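Long-range contacts in cyclin homolog (Herpesvirus saimiri, PDB 2F2C), which is a viral D-type cyclin homolog that modulates the host cell cycle and may promote transformation and rapid proliferation of latently infected T cells: residues 51-59 and 91-102; 180-190 and 241-249. One frame throughout, in Å; residues are numbered along the deposited sequence.

Contact 1: 51-59 and 91-102; sequences NRTILLTWM and KKTLQKIGAACV
Within the N-terminal cyclin box, L55 of helix 49-65 meets L94 of helix 94-109 where the two helices pack; the axes of segments 51-59 and 94-102 approach to 10.1 Å and cross at -40°. The methyl carbons L55 CD2 and L94 CD2 lie 3.3 Å apart. L55 carries its CG anti to the backbone N (chi1 169°), and its other methyl, CD1, is 4.1 Å from G98 CA; the glycine lets this leucine sit directly against the helix backbone. A turn earlier, N51 CB rests 3.6 Å from L94 CD1, while the N51 amide lies across the aliphatic chain of K91, with N51 ND2 3.4 Å from K91 CG. N51 OD1 accepts a hydrogen bond from the backbone N of T48.

W58, partly exposed, crosses Q95 at about a right angle. Q95 CG makes a CH-pi contact with the six-membered ring of W58, 4.2 Å from its centroid, and Q95 OE1 lies over the same ring system, offset toward its rim, with the amide plane 81° from the ring. A99 CB approaches the ring edge. Farther along, M59 bends at chi3, bringing its CE 3.8 Å from V102 CG2.

NRTIL stands where cellular cyclins carry MRAIL, keeping its Arg, Ile and Leu. I54, W58, L94 and Q95 occupy the positions that in cyclin A line the hydrophobic patch for RXL recruitment peptides, an arrangement consistent with that family site.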
loop_
_atom_site.group_PDB
_atom_site.type_symbol
_atom_site.label_atom_id
_atom_site.label_comp_id
_atom_site.label_asym_id
_atom_site.label_seq_id
_atom_site.Cartn_x
_atom_site.Cartn_y
_atom_site.Cartn_z
ATOM N N ASN A 51 0.945 -10.481 -30.361
ATOM C CA ASN A 51 0.667 -11.442 -29.284
ATOM C C ASN A 51 0.244 -10.740 -28.014
ATOM O O ASN A 51 -0.723 -11.138 -27.380
ATOM C CB ASN A 51 1.866 -12.328 -28.964
ATOM C CG ASN A 51 2.432 -13.004 -30.177
ATOM O OD1 ASN A 51 3.114 -12.377 -30.987
ATOM N ND2 ASN A 51 2.177 -14.297 -30.303
ATOM N N ARG A 52 0.975 -9.695 -27.645
ATOM C CA ARG A 52 0.635 -8.920 -26.462
ATOM C C ARG A 52 -0.859 -8.539 -26.427
ATOM O O ARG A 52 -1.534 -8.777 -25.416
ATOM C CB ARG A 52 1.522 -7.680 -26.362
ATOM C CG ARG A 52 1.441 -6.948 -25.026
ATOM C CD ARG A 52 2.331 -5.733 -24.967
ATOM N NE ARG A 52 2.123 -4.923 -23.770
ATOM C CZ ARG A 52 1.448 -3.779 -23.737
ATOM N NH1 ARG A 52 0.876 -3.303 -24.835
ATOM N NH2 ARG A 52 1.337 -3.112 -22.590
ATOM N N THR A 53 -1.377 -7.989 -27.530
ATOM C CA THR A 53 -2.763 -7.502 -27.567
ATOM C C THR A 53 -3.827 -8.575 -27.265
ATOM O O THR A 53 -4.821 -8.295 -26.585
ATOM C CB THR A 53 -3.092 -6.814 -28.914
ATOM O OG1 THR A 53 -1.990 -6.006 -29.346
ATOM C CG2 THR A 53 -4.231 -5.806 -28.734
ATOM N N ILE A 54 -3.628 -9.784 -27.788
ATOM C CA ILE A 54 -4.508 -10.912 -27.479
ATOM C C ILE A 54 -4.429 -11.278 -25.969
ATOM O O ILE A 54 -5.452 -11.388 -25.288
ATOM C CB ILE A 54 -4.183 -12.109 -28.416
ATOM C CG1 ILE A 54 -4.590 -11.768 -29.868
ATOM C CG2 ILE A 54 -4.917 -13.350 -27.982
ATOM C CD1 ILE A 54 -3.787 -12.461 -30.971
ATOM N N LEU A 55 -3.211 -11.406 -25.445
ATOM C CA LEU A 55 -3.000 -11.854 -24.086
ATOM C C LEU A 55 -3.532 -10.857 -23.077
ATOM O O LEU A 55 -4.096 -11.239 -22.049
ATOM C CB LEU A 55 -1.524 -12.085 -23.846
ATOM C CG LEU A 55 -1.111 -12.303 -22.402
ATOM C CD1 LEU A 55 -1.525 -13.687 -21.937
ATOM C CD2 LEU A 55 0.403 -12.094 -22.294
ATOM N N LEU A 56 -3.350 -9.575 -23.365
ATOM C CA LEU A 56 -3.866 -8.541 -22.487
ATOM C C LEU A 56 -5.385 -8.443 -22.580
ATOM O O LEU A 56 -6.031 -8.051 -21.607
ATOM C CB LEU A 56 -3.206 -7.196 -22.771
ATOM C CG LEU A 56 -1.731 -7.054 -22.381
ATOM C CD1 LEU A 56 -1.303 -5.606 -22.584
ATOM C CD2 LEU A 56 -1.483 -7.481 -20.920
ATOM N N THR A 57 -5.947 -8.811 -23.738
ATOM C CA THR A 57 -7.398 -8.911 -23.921
ATOM C C THR A 57 -7.958 -10.017 -23.040
ATOM O O THR A 57 -8.987 -9.853 -22.408
ATOM C CB THR A 57 -7.741 -9.152 -25.392
ATOM O OG1 THR A 57 -7.518 -7.946 -26.128
ATOM C CG2 THR A 57 -9.215 -9.374 -25.575
ATOM N N TRP A 58 -7.265 -11.135 -22.972
ATOM C CA TRP A 58 -7.678 -12.196 -22.087
ATOM C C TRP A 58 -7.476 -11.784 -20.621
ATOM O O TRP A 58 -8.402 -11.881 -19.814
ATOM C CB TRP A 58 -6.912 -13.460 -22.431
ATOM C CG TRP A 58 -7.199 -14.637 -21.568
ATOM C CD1 TRP A 58 -8.338 -15.397 -21.553
ATOM C CD2 TRP A 58 -6.316 -15.228 -20.621
ATOM N NE1 TRP A 58 -8.218 -16.419 -20.643
ATOM C CE2 TRP A 58 -6.985 -16.337 -20.053
ATOM C CE3 TRP A 58 -5.019 -14.936 -20.190
ATOM C CZ2 TRP A 58 -6.400 -17.143 -19.076
ATOM C CZ3 TRP A 58 -4.441 -15.728 -19.212
ATOM C CH2 TRP A 58 -5.128 -16.821 -18.666
ATOM N N MET A 59 -6.281 -11.312 -20.271
ATOM C CA MET A 59 -5.998 -10.876 -18.897
ATOM C C MET A 59 -7.061 -9.860 -18.407
ATOM O O MET A 59 -7.566 -9.941 -17.271
ATOM C CB MET A 59 -4.591 -10.287 -18.823
ATOM C CG MET A 59 -3.454 -11.283 -19.119
ATOM S SD MET A 59 -1.792 -10.496 -19.130
ATOM C CE MET A 59 -1.734 -9.694 -17.507
ATOM N N LYS A 91 5.841 -18.095 -27.517
ATOM C CA LYS A 91 4.407 -18.107 -27.866
ATOM C C LYS A 91 3.636 -19.220 -27.160
ATOM O O LYS A 91 2.506 -19.013 -26.734
ATOM C CB LYS A 91 4.206 -18.206 -29.390
ATOM C CG LYS A 91 4.446 -16.890 -30.142
ATOM C CD LYS A 91 4.199 -17.033 -31.641
ATOM C CE LYS A 91 4.613 -15.774 -32.404
ATOM N NZ LYS A 91 4.835 -16.064 -33.863
ATOM N N LYS A 92 4.270 -20.383 -27.024
ATOM C CA LYS A 92 3.654 -21.557 -26.406
ATOM C C LYS A 92 3.695 -21.531 -24.872
ATOM O O LYS A 92 3.322 -22.510 -24.220
ATOM C CB LYS A 92 4.296 -22.848 -26.956
ATOM N N THR A 93 4.145 -20.418 -24.303
ATOM C CA THR A 93 4.163 -20.246 -22.847
ATOM C C THR A 93 3.668 -18.852 -22.377
ATOM O O THR A 93 3.570 -18.577 -21.174
ATOM C CB THR A 93 5.577 -20.617 -22.270
ATOM O OG1 THR A 93 5.524 -20.647 -20.839
ATOM C CG2 THR A 93 6.637 -19.542 -22.558
ATOM N N LEU A 94 3.335 -17.995 -23.340
ATOM C CA LEU A 94 2.928 -16.623 -23.081
ATOM C C LEU A 94 1.745 -16.564 -22.150
ATOM O O LEU A 94 1.680 -15.702 -21.279
ATOM C CB LEU A 94 2.546 -15.927 -24.378
ATOM C CG LEU A 94 3.110 -14.540 -24.686
ATOM C CD1 LEU A 94 2.324 -13.948 -25.838
ATOM C CD2 LEU A 94 3.117 -13.593 -23.504
ATOM N N GLN A 95 0.812 -17.485 -22.333
ATOM C CA GLN A 95 -0.392 -17.519 -21.523
ATOM C C GLN A 95 -0.083 -17.791 -20.054
ATOM O O GLN A 95 -0.667 -17.168 -19.169
ATOM C CB GLN A 95 -1.378 -18.548 -22.076
ATOM C CG GLN A 95 -2.771 -18.416 -21.491
ATOM C CD GLN A 95 -3.837 -19.156 -22.272
ATOM O OE1 GLN A 95 -5.023 -18.866 -22.105
ATOM N NE2 GLN A 95 -3.434 -20.112 -23.108
ATOM N N LYS A 96 0.843 -18.713 -19.801
ATOM C CA LYS A 96 1.285 -19.026 -18.446
ATOM C C LYS A 96 1.868 -17.788 -17.778
ATOM O O LYS A 96 1.622 -17.523 -16.603
ATOM C CB LYS A 96 2.324 -20.141 -18.482
ATOM C CG LYS A 96 2.593 -20.803 -17.149
ATOM C CD LYS A 96 3.091 -22.230 -17.345
ATOM C CE LYS A 96 4.553 -22.296 -17.753
ATOM N NZ LYS A 96 5.438 -22.318 -16.562
ATOM N N ILE A 97 2.630 -17.015 -18.543
ATOM C CA ILE A 97 3.267 -15.824 -17.993
ATOM C C ILE A 97 2.201 -14.838 -17.551
ATOM O O ILE A 97 2.199 -14.393 -16.396
ATOM C CB ILE A 97 4.244 -15.181 -19.020
ATOM C CG1 ILE A 97 5.413 -16.143 -19.311
ATOM C CG2 ILE A 97 4.754 -13.842 -18.492
ATOM C CD1 ILE A 97 6.310 -15.752 -20.486
ATOM N N GLY A 98 1.289 -14.526 -18.475
ATOM C CA GLY A 98 0.248 -13.537 -18.243
ATOM C C GLY A 98 -0.696 -13.978 -17.148
ATOM O O GLY A 98 -1.259 -13.150 -16.428
ATOM N N ALA A 99 -0.875 -15.290 -17.035
ATOM C CA ALA A 99 -1.685 -15.862 -15.975
ATOM C C ALA A 99 -1.041 -15.564 -14.636
ATOM O O ALA A 99 -1.728 -15.172 -13.713
ATOM C CB ALA A 99 -1.858 -17.364 -16.164
ATOM N N ALA A 100 0.274 -15.724 -14.535
ATOM C CA ALA A 100 0.954 -15.522 -13.258
ATOM C C ALA A 100 1.147 -14.053 -12.889
ATOM O O ALA A 100 1.397 -13.733 -11.721
ATOM C CB ALA A 100 2.258 -16.259 -13.229
ATOM N N CYS A 101 1.027 -13.162 -13.871
ATOM C CA CYS A 101 1.027 -11.731 -13.594
ATOM C C CYS A 101 -0.265 -11.313 -12.905
ATOM O O CYS A 101 -0.225 -10.685 -11.846
ATOM C CB CYS A 101 1.265 -10.931 -14.860
ATOM S SG CYS A 101 2.837 -11.388 -15.627
ATOM N N VAL A 102 -1.406 -11.689 -13.469
ATOM C CA VAL A 102 -2.699 -11.466 -12.819
ATOM C C VAL A 102 -2.721 -12.081 -11.421
ATOM O O VAL A 102 -3.301 -11.508 -10.503
ATOM C CB VAL A 102 -3.866 -12.031 -13.665
ATOM C CG1 VAL A 102 -5.159 -12.058 -12.878
ATOM C CG2 VAL A 102 -4.043 -11.204 -14.910
#

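Contact 2: 180-190 and 241-249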
loop_
_atom_site.group_PDB
_atom_site.type_symbol
_atom_site.label_atom_id
_atom_site.label_comp_id
_atom_site.label_asym_id
_atom_site.label_seq_id
_atom_site.Cartn_x
_atom_site.Cartn_y
_atom_site.Cartn_z
ATOM N N THR A 180 -12.438 3.058 -18.858
ATOM C CA THR A 180 -11.770 3.622 -20.028
ATOM C C THR A 180 -10.240 3.431 -20.016
ATOM O O THR A 180 -9.646 2.988 -21.015
ATOM C CB THR A 180 -12.123 5.111 -20.131
ATOM O OG1 THR A 180 -13.547 5.258 -20.227
ATOM C CG2 THR A 180 -11.589 5.710 -21.435
ATOM N N ILE A 181 -9.597 3.755 -18.897
ATOM C CA ILE A 181 -8.146 3.551 -18.822
ATOM C C ILE A 181 -7.776 2.058 -18.964
ATOM O O ILE A 181 -6.946 1.708 -19.817
ATOM C CB ILE A 181 -7.539 4.210 -17.567
ATOM C CG1 ILE A 181 -7.454 5.715 -17.767
ATOM C CG2 ILE A 181 -6.166 3.719 -17.340
ATOM C CD1 ILE A 181 -7.692 6.504 -16.503
ATOM N N CYS A 182 -8.428 1.193 -18.171
ATOM C CA CYS A 182 -8.171 -0.252 -18.228
ATOM C C CYS A 182 -8.348 -0.876 -19.601
ATOM O O CYS A 182 -7.630 -1.808 -19.925
ATOM C CB CYS A 182 -9.008 -1.012 -17.232
ATOM S SG CYS A 182 -8.472 -0.799 -15.531
ATOM N N LYS A 183 -9.278 -0.396 -20.420
ATOM C CA LYS A 183 -9.383 -0.982 -21.762
ATOM C C LYS A 183 -8.277 -0.478 -22.693
ATOM O O LYS A 183 -7.636 -1.281 -23.367
ATOM C CB LYS A 183 -10.763 -0.789 -22.379
ATOM C CG LYS A 183 -11.836 -1.764 -21.862
ATOM C CD LYS A 183 -12.997 -1.848 -22.844
ATOM C CE LYS A 183 -14.052 -2.860 -22.411
ATOM N NZ LYS A 183 -15.018 -2.337 -21.406
ATOM N N ALA A 184 -8.026 0.837 -22.706
ATOM C CA ALA A 184 -6.950 1.438 -23.524
ATOM C C ALA A 184 -5.606 0.727 -23.366
ATOM O O ALA A 184 -4.936 0.459 -24.358
ATOM C CB ALA A 184 -6.806 2.921 -23.216
ATOM N N LEU A 185 -5.244 0.397 -22.121
ATOM C CA LEU A 185 -3.973 -0.276 -21.793
ATOM C C LEU A 185 -3.743 -1.601 -22.520
ATOM O O LEU A 185 -2.653 -2.160 -22.433
ATOM C CB LEU A 185 -3.850 -0.513 -20.284
ATOM C CG LEU A 185 -3.324 0.677 -19.489
ATOM C CD1 LEU A 185 -3.739 0.599 -18.058
ATOM C CD2 LEU A 185 -1.830 0.771 -19.588
ATOM N N ILE A 186 -4.769 -2.113 -23.200
ATOM C CA ILE A 186 -4.627 -3.306 -24.036
ATOM C C ILE A 186 -3.755 -2.995 -25.263
ATOM O O ILE A 186 -2.951 -3.825 -25.705
ATOM C CB ILE A 186 -6.040 -3.852 -24.463
ATOM C CG1 ILE A 186 -6.787 -4.386 -23.243
ATOM C CG2 ILE A 186 -5.946 -4.945 -25.529
ATOM C CD1 ILE A 186 -8.122 -5.086 -23.566
ATOM N N GLN A 187 -3.931 -1.793 -25.800
ATOM C CA GLN A 187 -3.294 -1.383 -27.047
ATOM C C GLN A 187 -1.787 -1.060 -26.901
ATOM O O GLN A 187 -1.365 -0.399 -25.927
ATOM C CB GLN A 187 -4.059 -0.199 -27.638
ATOM C CG GLN A 187 -5.081 -0.543 -28.709
ATOM C CD GLN A 187 -5.677 -1.928 -28.568
ATOM O OE1 GLN A 187 -6.732 -2.096 -27.958
ATOM N NE2 GLN A 187 -5.001 -2.921 -29.126
ATOM N N PRO A 188 -0.992 -1.549 -27.855
ATOM C CA PRO A 188 0.478 -1.429 -27.843
ATOM C C PRO A 188 1.038 -0.018 -27.622
ATOM O O PRO A 188 1.929 0.173 -26.789
ATOM C CB PRO A 188 0.876 -1.914 -29.237
ATOM C CG PRO A 188 -0.432 -1.948 -30.046
ATOM C CD PRO A 188 -1.471 -2.295 -29.033
ATOM N N ASN A 189 0.513 0.962 -28.347
ATOM C CA ASN A 189 1.012 2.328 -28.279
ATOM C C ASN A 189 0.715 3.050 -26.950
ATOM O O ASN A 189 1.122 4.195 -26.751
ATOM C CB ASN A 189 0.452 3.127 -29.455
ATOM C CG ASN A 189 -1.034 3.407 -29.310
ATOM O OD1 ASN A 189 -1.801 2.564 -28.829
ATOM N ND2 ASN A 189 -1.447 4.599 -29.713
ATOM N N ILE A 190 0.028 2.394 -26.030
ATOM C CA ILE A 190 -0.316 3.044 -24.774
ATOM C C ILE A 190 0.760 2.723 -23.750
ATOM O O ILE A 190 0.973 3.469 -22.793
ATOM C CB ILE A 190 -1.750 2.601 -24.299
ATOM C CG1 ILE A 190 -2.821 3.042 -25.311
ATOM C CG2 ILE A 190 -2.113 3.170 -22.946
ATOM C CD1 ILE A 190 -2.747 4.531 -25.764
ATOM N N GLN A 241 -5.331 9.535 -28.113
ATOM C CA GLN A 241 -4.740 8.201 -28.182
ATOM C C GLN A 241 -5.488 7.200 -27.317
ATOM O O GLN A 241 -5.744 6.069 -27.760
ATOM C CB GLN A 241 -3.281 8.232 -27.784
ATOM C CG GLN A 241 -2.365 8.433 -28.957
ATOM C CD GLN A 241 -0.946 8.686 -28.517
ATOM O OE1 GLN A 241 -0.691 9.638 -27.778
ATOM N NE2 GLN A 241 -0.019 7.826 -28.946
ATOM N N VAL A 242 -5.829 7.618 -26.096
ATOM C CA VAL A 242 -6.572 6.788 -25.171
ATOM C C VAL A 242 -7.945 6.478 -25.777
ATOM O O VAL A 242 -8.333 5.316 -25.904
ATOM C CB VAL A 242 -6.751 7.472 -23.766
ATOM C CG1 VAL A 242 -7.825 6.749 -22.961
ATOM C CG2 VAL A 242 -5.429 7.540 -22.989
ATOM N N SER A 243 -8.662 7.525 -26.166
ATOM C CA SER A 243 -9.939 7.384 -26.846
ATOM C C SER A 243 -9.913 6.361 -28.003
ATOM O O SER A 243 -10.809 5.525 -28.118
ATOM C CB SER A 243 -10.413 8.750 -27.326
ATOM O OG SER A 243 -11.623 8.617 -28.032
ATOM N N GLU A 244 -8.883 6.419 -28.845
ATOM C CA GLU A 244 -8.761 5.479 -29.962
ATOM C C GLU A 244 -8.445 4.068 -29.474
ATOM O O GLU A 244 -9.043 3.098 -29.927
ATOM C CB GLU A 244 -7.702 5.936 -30.958
ATOM C CG GLU A 244 -7.786 7.408 -31.330
ATOM C CD GLU A 244 -8.719 7.698 -32.494
ATOM O OE1 GLU A 244 -9.637 6.874 -32.749
ATOM O OE2 GLU A 244 -8.523 8.752 -33.166
ATOM N N ALA A 245 -7.500 3.955 -28.551
ATOM C CA ALA A 245 -7.164 2.665 -27.943
ATOM C C ALA A 245 -8.412 1.965 -27.370
ATOM O O ALA A 245 -8.618 0.755 -27.580
ATOM C CB ALA A 245 -6.099 2.854 -26.875
ATOM N N PHE A 246 -9.242 2.748 -26.679
ATOM C CA PHE A 246 -10.505 2.277 -26.114
ATOM C C PHE A 246 -11.464 1.736 -27.181
ATOM O O PHE A 246 -12.059 0.684 -26.990
ATOM C CB PHE A 246 -11.139 3.387 -25.263
ATOM C CG PHE A 246 -12.547 3.123 -24.850
ATOM C CD1 PHE A 246 -12.849 2.120 -23.926
ATOM C CD2 PHE A 246 -13.581 3.897 -25.360
ATOM C CE1 PHE A 246 -14.168 1.884 -23.531
ATOM C CE2 PHE A 246 -14.896 3.668 -24.976
ATOM C CZ PHE A 246 -15.186 2.660 -24.055
ATOM N N SER A 247 -11.590 2.447 -28.299
ATOM C CA SER A 247 -12.338 1.962 -29.476
ATOM C C SER A 247 -11.875 0.597 -29.953
ATOM O O SER A 247 -12.693 -0.213 -30.370
ATOM C CB SER A 247 -12.192 2.912 -30.671
ATOM O OG SER A 247 -12.622 4.219 -30.364
ATOM N N LEU A 248 -10.566 0.355 -29.912
ATOM C CA LEU A 248 -9.965 -0.824 -30.540
ATOM C C LEU A 248 -10.273 -2.145 -29.852
ATOM O O LEU A 248 -9.960 -3.210 -30.390
ATOM C CB LEU A 248 -8.447 -0.646 -30.681
ATOM C CG LEU A 248 -7.931 -0.303 -32.085
ATOM C CD1 LEU A 248 -8.912 0.550 -32.877
ATOM C CD2 LEU A 248 -6.568 0.371 -32.007
ATOM N N TYR A 249 -10.875 -2.068 -28.670
ATOM C CA TYR A 249 -11.209 -3.238 -27.877
ATOM C C TYR A 249 -12.171 -4.183 -28.612
ATOM O O TYR A 249 -13.144 -3.735 -29.243
ATOM C CB TYR A 249 -11.801 -2.771 -26.550
ATOM C CG TYR A 249 -12.289 -3.883 -25.679
ATOM C CD1 TYR A 249 -11.401 -4.612 -24.887
ATOM C CD2 TYR A 249 -13.641 -4.219 -25.647
ATOM C CE1 TYR A 249 -11.851 -5.655 -24.085
ATOM C CE2 TYR A 249 -14.097 -5.246 -24.849
ATOM C CZ TYR A 249 -13.197 -5.960 -24.069
ATOM O OH TYR A 249 -13.656 -6.984 -23.277
#
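The carbonyl oxygen of Q241 begins the contact, lying 3.9 Å from I190 CD1 where the loop after helix 170-184 curls back beside helix 232-247. V242 follows: its CG1, anti to the backbone N, sits 4.0 Å from A184 CB and also brushes T180 CG2. T180 turns its hydroxyl elsewhere, to the carbonyl of A176 in its own helix.

A245 is placed centrally. Its CB touches A184 CB at 3.7 Å and I190 CG1 at 3.6 Å, and Q187 CB is close as well. With only methyl groups between them at A184 and A245, the axes of 180-184 and 241-247 come within 8.1 Å, crossing at 72°. F246 then sets its ring edge-on to K183 CB, which lies in the ring plane. L248 lies across the bent chain of Q187, its CD2 against Q187 CG; there the buried Q187 OE1 comes 3.4 Å from A245 O, two acceptors that are not hydrogen-bonded to each other.

Y249 closes the run with an aromatic contact. K183 CE stands over the centre of the tyrosine ring, 3.5 Å from the centroid, and the bend at chi4 (82°) carries K183 NZ farther up, 4.9 Å from that centroid and 20° off the ring normal, a cation-pi geometry. I186 CD1 approaches the same ring at its edge, so the ring is touched from two directions. K183 NZ also has a weak, long ion pair with E64.

The chemistry is therefore apolar packing at the alanines, with the largest shares of surface from the lysine chain and the two aromatic rings; the lysine-tyrosine pair adds a modest cation-pi term to close CH-pi packing.

Overall arrangement
The two contacts exemplify the tandem build of cyclins, in which two all-helical domains follow one another along the chain. Contact 1 closes before contact 2 opens, the first falling in the N-terminal cyclin range and the second in the viral cyclin range, with centres about 17 Å apart. They nevertheless touch. Helix 49-65, which gives one side to helix 94-109, presents another to the loop following helix 170-184: T57 OG1 lies 3.4 Å from I186 CG2, and T53 and R52 reach Q187 and P188. Helix 49-65, the first of the cyclin box, thus joins packing within its own domain to the interface between domains, while the second protein chain of the assembly touches neither contact.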